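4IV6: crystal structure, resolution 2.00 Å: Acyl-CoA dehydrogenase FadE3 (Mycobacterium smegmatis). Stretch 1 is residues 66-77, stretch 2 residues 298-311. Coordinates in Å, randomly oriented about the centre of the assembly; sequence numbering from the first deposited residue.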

# COMPACT_ATOMS: atom_id res chain seq x y z
N VAL B 66 7.60 -18.31 32.86
CA VAL B 66 6.77 -18.97 31.84
C VAL B 66 7.55 -19.04 30.50
O VAL B 66 8.53 -18.32 30.29
CB VAL B 66 5.40 -18.30 31.63
CG1 VAL B 66 4.57 -18.29 32.93
CG2 VAL B 66 5.54 -16.88 31.08
N SER B 67 7.14 -19.93 29.61
CA SER B 67 7.75 -19.97 28.29
C SER B 67 7.51 -18.63 27.55
O SER B 67 6.59 -17.88 27.87
CB SER B 67 7.15 -21.13 27.50
OG SER B 67 5.80 -20.84 27.12
N MET B 68 8.32 -18.35 26.55
CA MET B 68 8.14 -17.16 25.74
C MET B 68 6.82 -17.19 24.96
O MET B 68 6.16 -16.16 24.89
CB MET B 68 9.32 -16.92 24.82
CG MET B 68 9.22 -15.62 24.00
SD MET B 68 9.03 -14.10 24.98
CE MET B 68 10.70 -13.94 25.56
N PRO B 69 6.42 -18.34 24.40
CA PRO B 69 5.09 -18.33 23.79
C PRO B 69 3.98 -17.96 24.79
O PRO B 69 3.03 -17.27 24.43
CB PRO B 69 4.94 -19.76 23.26
CG PRO B 69 6.35 -20.15 22.95
CD PRO B 69 7.15 -19.57 24.08
N CYS B 70 4.11 -18.36 26.04
CA CYS B 70 3.11 -17.99 27.05
C CYS B 70 3.22 -16.50 27.34
O CYS B 70 2.21 -15.79 27.40
CB CYS B 70 3.30 -18.79 28.34
SG CYS B 70 2.26 -18.21 29.71
N TYR B 71 4.44 -16.03 27.48
CA TYR B 71 4.68 -14.62 27.80
C TYR B 71 4.02 -13.69 26.74
O TYR B 71 3.33 -12.72 27.08
CB TYR B 71 6.18 -14.33 27.92
CG TYR B 71 6.44 -12.87 28.18
CD1 TYR B 71 6.30 -12.33 29.46
CD2 TYR B 71 6.78 -12.02 27.16
CE1 TYR B 71 6.49 -10.99 29.70
CE2 TYR B 71 7.00 -10.68 27.39
CZ TYR B 71 6.85 -10.15 28.64
OH TYR B 71 7.06 -8.80 28.85
N VAL B 72 4.24 -13.99 25.47
CA VAL B 72 3.70 -13.12 24.41
C VAL B 72 2.17 -13.14 24.41
O VAL B 72 1.54 -12.13 24.16
CB VAL B 72 4.31 -13.40 23.03
CG1 VAL B 72 5.83 -13.24 23.09
CG2 VAL B 72 3.97 -14.77 22.51
N GLN B 73 1.59 -14.30 24.72
CA GLN B 73 0.15 -14.37 24.81
C GLN B 73 -0.38 -13.56 26.00
O GLN B 73 -1.42 -12.93 25.89
CB GLN B 73 -0.32 -15.81 24.85
CG GLN B 73 -0.13 -16.54 23.52
CD GLN B 73 -0.41 -18.01 23.61
OE1 GLN B 73 0.48 -18.86 23.40
NE2 GLN B 73 -1.62 -18.34 23.98
N VAL B 74 0.35 -13.54 27.10
CA VAL B 74 -0.07 -12.73 28.27
C VAL B 74 0.02 -11.25 27.92
O VAL B 74 -0.90 -10.47 28.19
CB VAL B 74 0.76 -13.03 29.53
CG1 VAL B 74 0.48 -12.02 30.63
CG2 VAL B 74 0.50 -14.43 30.03
N ALA B 75 1.13 -10.87 27.30
CA ALA B 75 1.31 -9.47 26.90
C ALA B 75 0.24 -9.04 25.89
O ALA B 75 -0.32 -7.94 25.98
CB ALA B 75 2.72 -9.28 26.35
N GLU B 76 -0.10 -9.94 24.97
CA GLU B 76 -1.10 -9.65 23.97
C GLU B 76 -2.49 -9.45 24.62
O GLU B 76 -3.21 -8.54 24.26
CB GLU B 76 -1.14 -10.77 22.94
CG GLU B 76 -2.23 -10.60 21.87
CD GLU B 76 -2.34 -11.79 20.95
OE1 GLU B 76 -2.98 -12.78 21.36
OE2 GLU B 76 -1.82 -11.71 19.80
N GLU B 77 -2.84 -10.30 25.59
CA GLU B 77 -4.12 -10.20 26.26
C GLU B 77 -4.24 -8.88 26.98
O GLU B 77 -5.28 -8.22 26.90
CB GLU B 77 -4.33 -11.31 27.28
CG GLU B 77 -4.62 -12.68 26.71
CD GLU B 77 -5.87 -12.79 25.85
OE1 GLU B 77 -6.87 -12.02 26.01
OE2 GLU B 77 -5.80 -13.68 24.97
N ALA B 298 0.33 -11.99 11.34
CA ALA B 298 1.15 -11.36 12.35
C ALA B 298 1.25 -12.21 13.60
O ALA B 298 2.36 -12.33 14.18
CB ALA B 298 0.62 -9.99 12.66
N ARG B 299 0.13 -12.82 14.02
CA ARG B 299 0.19 -13.69 15.20
C ARG B 299 1.00 -14.97 14.89
O ARG B 299 1.73 -15.46 15.75
CB ARG B 299 -1.20 -14.03 15.72
CG ARG B 299 -2.01 -12.81 16.19
CD ARG B 299 -3.30 -13.27 16.89
NE ARG B 299 -2.97 -13.73 18.22
CZ ARG B 299 -2.95 -15.00 18.64
NH1 ARG B 299 -3.26 -15.99 17.84
NH2 ARG B 299 -2.61 -15.26 19.91
N SER B 300 0.88 -15.48 13.67
CA SER B 300 1.63 -16.69 13.29
C SER B 300 3.12 -16.43 13.34
O SER B 300 3.90 -17.22 13.89
CB SER B 300 1.24 -17.20 11.90
OG SER B 300 -0.12 -17.63 11.86
N LEU B 301 3.52 -15.28 12.80
CA LEU B 301 4.92 -14.86 12.83
C LEU B 301 5.42 -14.70 14.29
O LEU B 301 6.45 -15.27 14.68
CB LEU B 301 5.10 -13.57 12.01
CG LEU B 301 6.52 -13.14 11.61
CD1 LEU B 301 6.46 -11.90 10.72
CD2 LEU B 301 7.37 -12.84 12.81
N LEU B 302 4.65 -13.99 15.10
CA LEU B 302 4.95 -13.80 16.51
C LEU B 302 5.16 -15.12 17.29
O LEU B 302 6.15 -15.27 18.02
CB LEU B 302 3.87 -12.94 17.16
CG LEU B 302 3.95 -12.77 18.68
CD1 LEU B 302 5.21 -12.04 19.09
CD2 LEU B 302 2.70 -12.06 19.19
N LEU B 303 4.24 -16.06 17.10
CA LEU B 303 4.29 -17.31 17.83
C LEU B 303 5.49 -18.13 17.32
O LEU B 303 6.19 -18.74 18.12
CB LEU B 303 2.96 -18.08 17.74
CG LEU B 303 1.84 -17.34 18.50
CD1 LEU B 303 0.51 -17.98 18.16
CD2 LEU B 303 2.03 -17.33 20.01
N SER B 304 5.75 -18.08 16.01
CA SER B 304 6.95 -18.74 15.46
C SER B 304 8.23 -18.19 16.08
O SER B 304 9.11 -18.95 16.55
CB SER B 304 7.01 -18.61 13.93
OG SER B 304 8.28 -19.01 13.46
N ALA B 305 8.34 -16.87 16.12
CA ALA B 305 9.51 -16.25 16.74
C ALA B 305 9.61 -16.55 18.23
O ALA B 305 10.70 -16.80 18.71
CB ALA B 305 9.56 -14.76 16.46
N ALA B 306 8.48 -16.58 18.96
CA ALA B 306 8.53 -16.93 20.37
C ALA B 306 9.02 -18.36 20.61
O ALA B 306 9.77 -18.61 21.54
CB ALA B 306 7.18 -16.74 21.01
N GLU B 307 8.57 -19.31 19.78
CA GLU B 307 9.01 -20.69 19.92
C GLU B 307 10.51 -20.80 19.62
O GLU B 307 11.21 -21.53 20.31
CB GLU B 307 8.27 -21.61 18.95
CG GLU B 307 6.81 -21.81 19.27
CD GLU B 307 6.55 -22.72 20.47
OE1 GLU B 307 7.53 -23.23 21.12
OE2 GLU B 307 5.33 -22.92 20.76
N LYS B 308 11.00 -20.09 18.60
CA LYS B 308 12.45 -20.12 18.31
C LYS B 308 13.26 -19.63 19.51
O LYS B 308 14.28 -20.22 19.88
CB LYS B 308 12.83 -19.27 17.11
CG LYS B 308 12.48 -19.86 15.77
CD LYS B 308 12.84 -18.88 14.67
CE LYS B 308 12.20 -19.24 13.33
NZ LYS B 308 12.63 -20.57 12.88
N PHE B 309 12.79 -18.53 20.12
CA PHE B 309 13.43 -17.98 21.31
C PHE B 309 13.56 -19.10 22.32
O PHE B 309 14.62 -19.32 22.87
CB PHE B 309 12.60 -16.83 21.89
CG PHE B 309 13.15 -16.24 23.17
CD1 PHE B 309 12.90 -16.84 24.40
CD2 PHE B 309 13.91 -15.08 23.15
CE1 PHE B 309 13.41 -16.29 25.59
CE2 PHE B 309 14.41 -14.54 24.32
CZ PHE B 309 14.16 -15.15 25.54
N ASP B 310 12.45 -19.80 22.55
CA ASP B 310 12.33 -20.76 23.63
C ASP B 310 13.07 -22.06 23.33
O ASP B 310 13.55 -22.71 24.25
CB ASP B 310 10.85 -21.07 23.87
CG ASP B 310 10.48 -20.95 25.31
OD1 ASP B 310 10.81 -19.89 25.93
OD2 ASP B 310 9.90 -21.93 25.82
N ALA B 311 13.16 -22.43 22.06
CA ALA B 311 13.89 -23.62 21.65
C ALA B 311 15.40 -23.37 21.70
O ALA B 311 16.17 -24.27 21.43
CB ALA B 311 13.47 -24.04 20.25

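Two helices, 68-77 and 298-310, run in roughly opposing directions, their N-to-C axes 141° apart and 8.5 Å from each other at closest approach. The nearest CA atoms are those of Pro69 and Ala306, 5.0 Å apart, and the small alanine side chain suits this spot: its CB sits 3.8 Å from Met68 CG and 4.0 Å from Pro69 CG.

Because the helices run in broadly opposing directions, the start of the first meets the end of the second. Ser67, the N-cap, accepts from Cys70 N through its OG at 3.2 Å. Met68 N, too early in the helix to find a partner within it, donates instead to Asp310 OD1 at 3.0 Å, nearly linear at 169°; a carboxylate thus satisfies a free amide of the first turn. Alongside, Met68 lays its CE over one face of the Phe309 ring, 3.6 Å from the centroid, a CH-pi contact.

One turn on, Val72 bridges apolar neighbours, with CG1 4.2 Å from Leu302 CD1 and CG2 4.1 Å from both Leu303 CD2 and Ala306 CB. Another turn brings Glu76 to Arg299 in a two-pronged salt bridge: Arg299 NE to Glu76 OE2 at 2.8 Å, Arg299 NH2 to Glu76 OE1 at 2.9 Å. Polar bonds thus flank an apolar middle: a carboxylate on a backbone amide at one end, a salt bridge at the other.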